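Local coordinates for protein N-acetylglucosamine-6-phosphate deacetylase (Mycobacterium smegmatis, PDB 6FV4) that probably removes the acetyl group from N-acetylglucosamine-6-phosphate, using a divalent metal cofactor held inside an amidohydrolase-type barrel, at residues Ile132-Thr144 against Gly172-Asp184. The protein carries 1 engineered substitution. Numbering follows the deposited sequence.
With CD (cadmium ion), chain J; ZN (zinc ion), chain H.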
loop_
_atom_site.group_PDB
_atom_site.type_symbol
_atom_site.label_atom_id
_atom_site.label_comp_id
_atom_site.label_asym_id
_atom_site.label_seq_id
_atom_site.Cartn_x
_atom_site.Cartn_y
_atom_site.Cartn_z
ATOM N N ILE B 132 -29.149 8.625 16.961
ATOM C CA ILE B 132 -28.050 7.896 16.350
ATOM C C ILE B 132 -28.645 6.907 15.366
ATOM O O ILE B 132 -29.833 6.602 15.403
ATOM C CB ILE B 132 -27.176 7.172 17.389
ATOM C CG1 ILE B 132 -28.054 6.465 18.415
ATOM C CG2 ILE B 132 -26.288 8.170 18.114
ATOM C CD1 ILE B 132 -27.274 5.528 19.304
ATOM N N ASP B 133 -27.806 6.396 14.476
ATOM C CA ASP B 133 -28.302 5.579 13.383
ATOM C C ASP B 133 -27.965 4.101 13.530
ATOM O O ASP B 133 -28.386 3.290 12.696
ATOM C CB ASP B 133 -27.760 6.139 12.065
ATOM C CG ASP B 133 -28.154 7.596 11.861
ATOM O OD1 ASP B 133 -29.202 7.833 11.217
ATOM O OD2 ASP B 133 -27.441 8.505 12.370
ATOM N N GLY B 134 -27.254 3.723 14.582
ATOM C CA GLY B 134 -26.829 2.349 14.723
ATOM C C GLY B 134 -25.906 2.254 15.909
ATOM O O GLY B 134 -25.565 3.259 16.536
ATOM N N ILE B 135 -25.507 1.019 16.210
ATOM C CA ILE B 135 -24.589 0.719 17.303
ATOM C C ILE B 135 -23.427 -0.093 16.756
ATOM O O ILE B 135 -23.611 -0.972 15.905
ATOM C CB ILE B 135 -25.278 -0.056 18.448
ATOM C CG1 ILE B 135 -26.498 0.711 18.969
ATOM C CG2 ILE B 135 -24.262 -0.332 19.577
ATOM C CD1 ILE B 135 -27.436 -0.144 19.914
ATOM N N HIS B 136 -22.236 0.192 17.258
ATOM C CA HIS B 136 -21.033 -0.552 16.938
ATOM C C HIS B 136 -20.477 -1.116 18.236
ATOM O O HIS B 136 -20.209 -0.360 19.178
ATOM C CB HIS B 136 -20.023 0.369 16.251
ATOM C CG HIS B 136 -18.629 -0.173 16.180
ATOM N ND1 HIS B 136 -17.524 0.648 16.233
ATOM C CD2 HIS B 136 -18.153 -1.431 16.013
ATOM C CE1 HIS B 136 -16.426 -0.079 16.133
ATOM N NE2 HIS B 136 -16.777 -1.342 15.981
ATOM N N LEU B 137 -20.313 -2.433 18.296
ATOM C CA LEU B 137 -19.696 -3.064 19.460
ATOM C C LEU B 137 -18.211 -3.228 19.176
ATOM O O LEU B 137 -17.798 -4.169 18.489
ATOM C CB LEU B 137 -20.347 -4.406 19.767
ATOM C CG LEU B 137 -21.876 -4.362 19.861
ATOM C CD1 LEU B 137 -22.392 -5.762 20.116
ATOM C CD2 LEU B 137 -22.305 -3.403 20.947
ATOM N N GLU B 138 -17.408 -2.299 19.693
ATOM C CA GLU B 138 -15.948 -2.413 19.621
ATOM C C GLU B 138 -15.452 -3.121 20.880
ATOM O O GLU B 138 -14.870 -2.529 21.793
ATOM C CB GLU B 138 -15.296 -1.054 19.458
ATOM C CG GLU B 138 -13.787 -1.205 19.163
ATOM C CD GLU B 138 -13.095 0.098 18.938
ATOM O OE1 GLU B 138 -13.542 1.086 19.523
ATOM O OE2 GLU B 138 -12.100 0.126 18.184
ATOM N N GLY B 139 -15.709 -4.426 20.909
ATOM C CA GLY B 139 -15.525 -5.219 22.098
ATOM C C GLY B 139 -16.826 -5.924 22.437
ATOM O O GLY B 139 -17.908 -5.507 22.011
ATOM N N PRO B 140 -16.755 -6.989 23.234
ATOM C CA PRO B 140 -15.606 -7.476 24.005
ATOM C C PRO B 140 -14.788 -8.586 23.347
ATOM O O PRO B 140 -13.859 -9.104 23.965
ATOM C CB PRO B 140 -16.278 -8.025 25.266
ATOM C CG PRO B 140 -17.531 -8.633 24.718
ATOM C CD PRO B 140 -17.977 -7.752 23.563
ATOM N N TRP B 141 -15.125 -8.963 22.121
ATOM C CA TRP B 141 -14.483 -10.113 21.486
ATOM C C TRP B 141 -13.211 -9.716 20.742
ATOM O O TRP B 141 -12.974 -10.036 19.566
ATOM C CB TRP B 141 -15.506 -10.798 20.598
ATOM C CG TRP B 141 -16.728 -11.072 21.440
ATOM C CD1 TRP B 141 -16.773 -11.820 22.577
ATOM C CD2 TRP B 141 -18.054 -10.564 21.244
ATOM N NE1 TRP B 141 -18.045 -11.837 23.090
ATOM C CE2 TRP B 141 -18.855 -11.073 22.293
ATOM C CE3 TRP B 141 -18.647 -9.739 20.281
ATOM C CZ2 TRP B 141 -20.207 -10.778 22.410
ATOM C CZ3 TRP B 141 -19.983 -9.448 20.390
ATOM C CH2 TRP B 141 -20.762 -9.972 21.453
ATOM N N LEU B 142 -12.368 -9.009 21.488
ATOM C CA LEU B 142 -11.098 -8.453 21.041
ATOM C C LEU B 142 -9.932 -9.215 21.664
ATOM O O LEU B 142 -10.098 -10.031 22.578
ATOM C CB LEU B 142 -11.012 -6.969 21.401
ATOM C CG LEU B 142 -12.236 -6.117 21.071
ATOM C CD1 LEU B 142 -11.974 -4.664 21.410
ATOM C CD2 LEU B 142 -12.637 -6.273 19.603
ATOM N N SER B 143 -8.732 -8.946 21.147
ATOM C CA SER B 143 -7.539 -9.608 21.661
ATOM C C SER B 143 -6.269 -8.836 21.337
ATOM O O SER B 143 -5.427 -9.320 20.579
ATOM C CB SER B 143 -7.427 -11.024 21.097
ATOM O OG SER B 143 -6.568 -11.813 21.904
ATOM N N THR B 144 -6.114 -7.638 21.889
ATOM C CA THR B 144 -4.819 -6.980 21.809
ATOM C C THR B 144 -4.565 -6.220 23.101
ATOM O O THR B 144 -5.500 -5.793 23.794
ATOM C CB THR B 144 -4.698 -6.036 20.596
ATOM O OG1 THR B 144 -3.337 -5.620 20.462
ATOM C CG2 THR B 144 -5.563 -4.794 20.768
ATOM N N GLY B 172 -32.250 -5.163 16.157
ATOM C CA GLY B 172 -31.792 -4.814 14.838
ATOM C C GLY B 172 -30.961 -3.557 14.752
ATOM O O GLY B 172 -30.531 -3.212 13.651
ATOM N N THR B 173 -30.704 -2.870 15.872
ATOM C CA THR B 173 -29.960 -1.614 15.841
ATOM C C THR B 173 -28.449 -1.790 15.953
ATOM O O THR B 173 -27.726 -0.804 15.805
ATOM C CB THR B 173 -30.424 -0.677 16.967
ATOM O OG1 THR B 173 -30.103 -1.264 18.239
ATOM C CG2 THR B 173 -31.925 -0.458 16.876
ATOM N N VAL B 174 -27.953 -2.993 16.236
ATOM C CA VAL B 174 -26.512 -3.224 16.256
ATOM C C VAL B 174 -26.075 -3.431 14.810
ATOM O O VAL B 174 -26.494 -4.390 14.155
ATOM C CB VAL B 174 -26.119 -4.416 17.138
ATOM C CG1 VAL B 174 -24.618 -4.714 16.947
ATOM C CG2 VAL B 174 -26.391 -4.107 18.610
ATOM N N ARG B 175 -25.266 -2.509 14.301
ATOM C CA ARG B 175 -24.911 -2.485 12.889
ATOM C C ARG B 175 -23.519 -3.024 12.608
ATOM O O ARG B 175 -23.275 -3.531 11.507
ATOM C CB ARG B 175 -25.023 -1.056 12.346
ATOM C CG ARG B 175 -26.400 -0.441 12.444
ATOM C CD ARG B 175 -27.431 -1.281 11.717
ATOM N NE ARG B 175 -27.264 -1.179 10.271
ATOM C CZ ARG B 175 -28.014 -0.406 9.489
ATOM N NH1 ARG B 175 -28.991 0.330 10.015
ATOM N NH2 ARG B 175 -27.789 -0.367 8.181
ATOM N N MET B 176 -22.610 -2.954 13.579
ATOM C CA MET B 176 -21.237 -3.371 13.351
ATOM C C MET B 176 -20.662 -3.942 14.640
ATOM O O MET B 176 -20.931 -3.424 15.733
ATOM C CB MET B 176 -20.380 -2.197 12.853
ATOM C CG MET B 176 -18.939 -2.579 12.584
ATOM S SD MET B 176 -18.129 -1.362 11.509
ATOM C CE MET B 176 -18.113 0.091 12.556
ATOM N N VAL B 177 -19.882 -5.016 14.505
ATOM C CA VAL B 177 -19.220 -5.678 15.629
ATOM C C VAL B 177 -17.767 -5.957 15.248
ATOM O O VAL B 177 -17.505 -6.650 14.258
ATOM C CB VAL B 177 -19.930 -6.985 16.018
ATOM C CG1 VAL B 177 -19.158 -7.720 17.138
ATOM C CG2 VAL B 177 -21.359 -6.692 16.471
ATOM N N THR B 178 -16.829 -5.432 16.036
ATOM C CA THR B 178 -15.400 -5.685 15.831
ATOM C C THR B 178 -15.004 -7.029 16.442
ATOM O O THR B 178 -15.311 -7.307 17.612
ATOM C CB THR B 178 -14.562 -4.570 16.449
ATOM O OG1 THR B 178 -14.823 -3.344 15.758
ATOM C CG2 THR B 178 -13.065 -4.890 16.333
ATOM N N ILE B 179 -14.349 -7.869 15.640
ATOM C CA ILE B 179 -13.971 -9.231 16.005
ATOM C C ILE B 179 -12.464 -9.371 15.815
ATOM O O ILE B 179 -11.947 -9.078 14.731
ATOM C CB ILE B 179 -14.724 -10.268 15.148
ATOM C CG1 ILE B 179 -16.222 -10.205 15.426
ATOM C CG2 ILE B 179 -14.237 -11.692 15.425
ATOM C CD1 ILE B 179 -16.540 -10.578 16.851
ATOM N N ALA B 180 -11.765 -9.814 16.859
ATOM C CA ALA B 180 -10.371 -10.217 16.714
ATOM C C ALA B 180 -10.329 -11.631 16.144
ATOM O O ALA B 180 -10.841 -12.559 16.783
ATOM C CB ALA B 180 -9.639 -10.154 18.054
ATOM N N PRO B 181 -9.749 -11.839 14.953
ATOM C CA PRO B 181 -9.928 -13.123 14.248
ATOM C C PRO B 181 -9.220 -14.324 14.867
ATOM O O PRO B 181 -9.466 -15.442 14.397
ATOM C CB PRO B 181 -9.361 -12.834 12.847
ATOM C CG PRO B 181 -9.422 -11.374 12.693
ATOM C CD PRO B 181 -9.194 -10.804 14.060
ATOM N N GLU B 182 -8.356 -14.152 15.873
ATOM C CA GLU B 182 -7.575 -15.272 16.386
ATOM C C GLU B 182 -8.177 -15.926 17.627
ATOM O O GLU B 182 -7.694 -16.988 18.034
ATOM C CB GLU B 182 -6.131 -14.835 16.685
ATOM C CG GLU B 182 -5.945 -13.961 17.920
ATOM C CD GLU B 182 -6.173 -12.485 17.638
ATOM O OE1 GLU B 182 -7.027 -12.166 16.778
ATOM O OE2 GLU B 182 -5.515 -11.643 18.283
ATOM N N ARG B 183 -9.224 -15.349 18.216
ATOM C CA ARG B 183 -9.867 -15.971 19.371
ATOM C C ARG B 183 -10.639 -17.221 18.959
ATOM O O ARG B 183 -11.208 -17.295 17.864
ATOM C CB ARG B 183 -10.807 -14.986 20.067
ATOM C CG ARG B 183 -10.115 -13.758 20.624
ATOM C CD ARG B 183 -10.947 -13.123 21.711
ATOM N NE ARG B 183 -10.859 -13.891 22.955
ATOM C CZ ARG B 183 -10.145 -13.510 24.006
ATOM N NH1 ARG B 183 -9.475 -12.370 23.968
ATOM N NH2 ARG B 183 -10.099 -14.268 25.091
ATOM N N ASP B 184 -10.633 -18.219 19.838
ATOM C CA ASP B 184 -11.493 -19.383 19.652
ATOM C C ASP B 184 -12.921 -18.935 19.378
ATOM O O ASP B 184 -13.474 -18.105 20.108
ATOM C CB ASP B 184 -11.456 -20.284 20.889
ATOM C CG ASP B 184 -10.112 -20.966 21.075
ATOM O OD1 ASP B 184 -9.528 -21.416 20.063
ATOM O OD2 ASP B 184 -9.646 -21.064 22.234
HETATM CD CD CD J . -10.228 1.129 19.350
HETATM ZN ZN ZN H . -13.221 3.083 19.077
HETATM O O HOH W 1 -29.700 0.589 12.626
HETATM O O HOH W 2 -12.843 -12.687 18.586
HETATM O O HOH W 3 -4.219 -12.086 20.552
HETATM O O HOH W 4 -7.968 2.147 20.109
#
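With CG of H136 turned anti to the backbone N (chi1 165°) and M176 bent at its last torsion (chi3 66°), imidazole and terminal methyl meet across two neighbouring parallel strands, 134-138 and 174-179. M176 CE sits over the H136 ring, 3.6 Å from its centroid, a CH-pi contact that suits a flexible, apolar methionine. At the ring edge, H136 NE2 and T178 OG1 share a nearly straight 2.8 Å hydrogen bond; imidazole suits a hydroxyl partner, and the bond restrains the ring's rotation. Between I135 and H136 a beta bulge steps the register: I135 O accepts from both R175 N and M176 N, whereas L137 N to M176 O (2.8 Å) and T178 N to L137 O continue the pairing. On the other side of the strands, L137 CD1 lies 3.9 Å from V177 CG2, branched aliphatics fit for the apolar side beneath helices 160-170 and 186-195. Beyond the strands, the long arm of R183 lets NH1 donate to L142 O at 2.8 Å, while NE salt-bridges D157. E138, two residues on from H136, gives OE1 to zinc, shared with H72 and H74, and OE2 to cadmium, shared with H150, H204 and H225; its negative charge is probably divided between both cations.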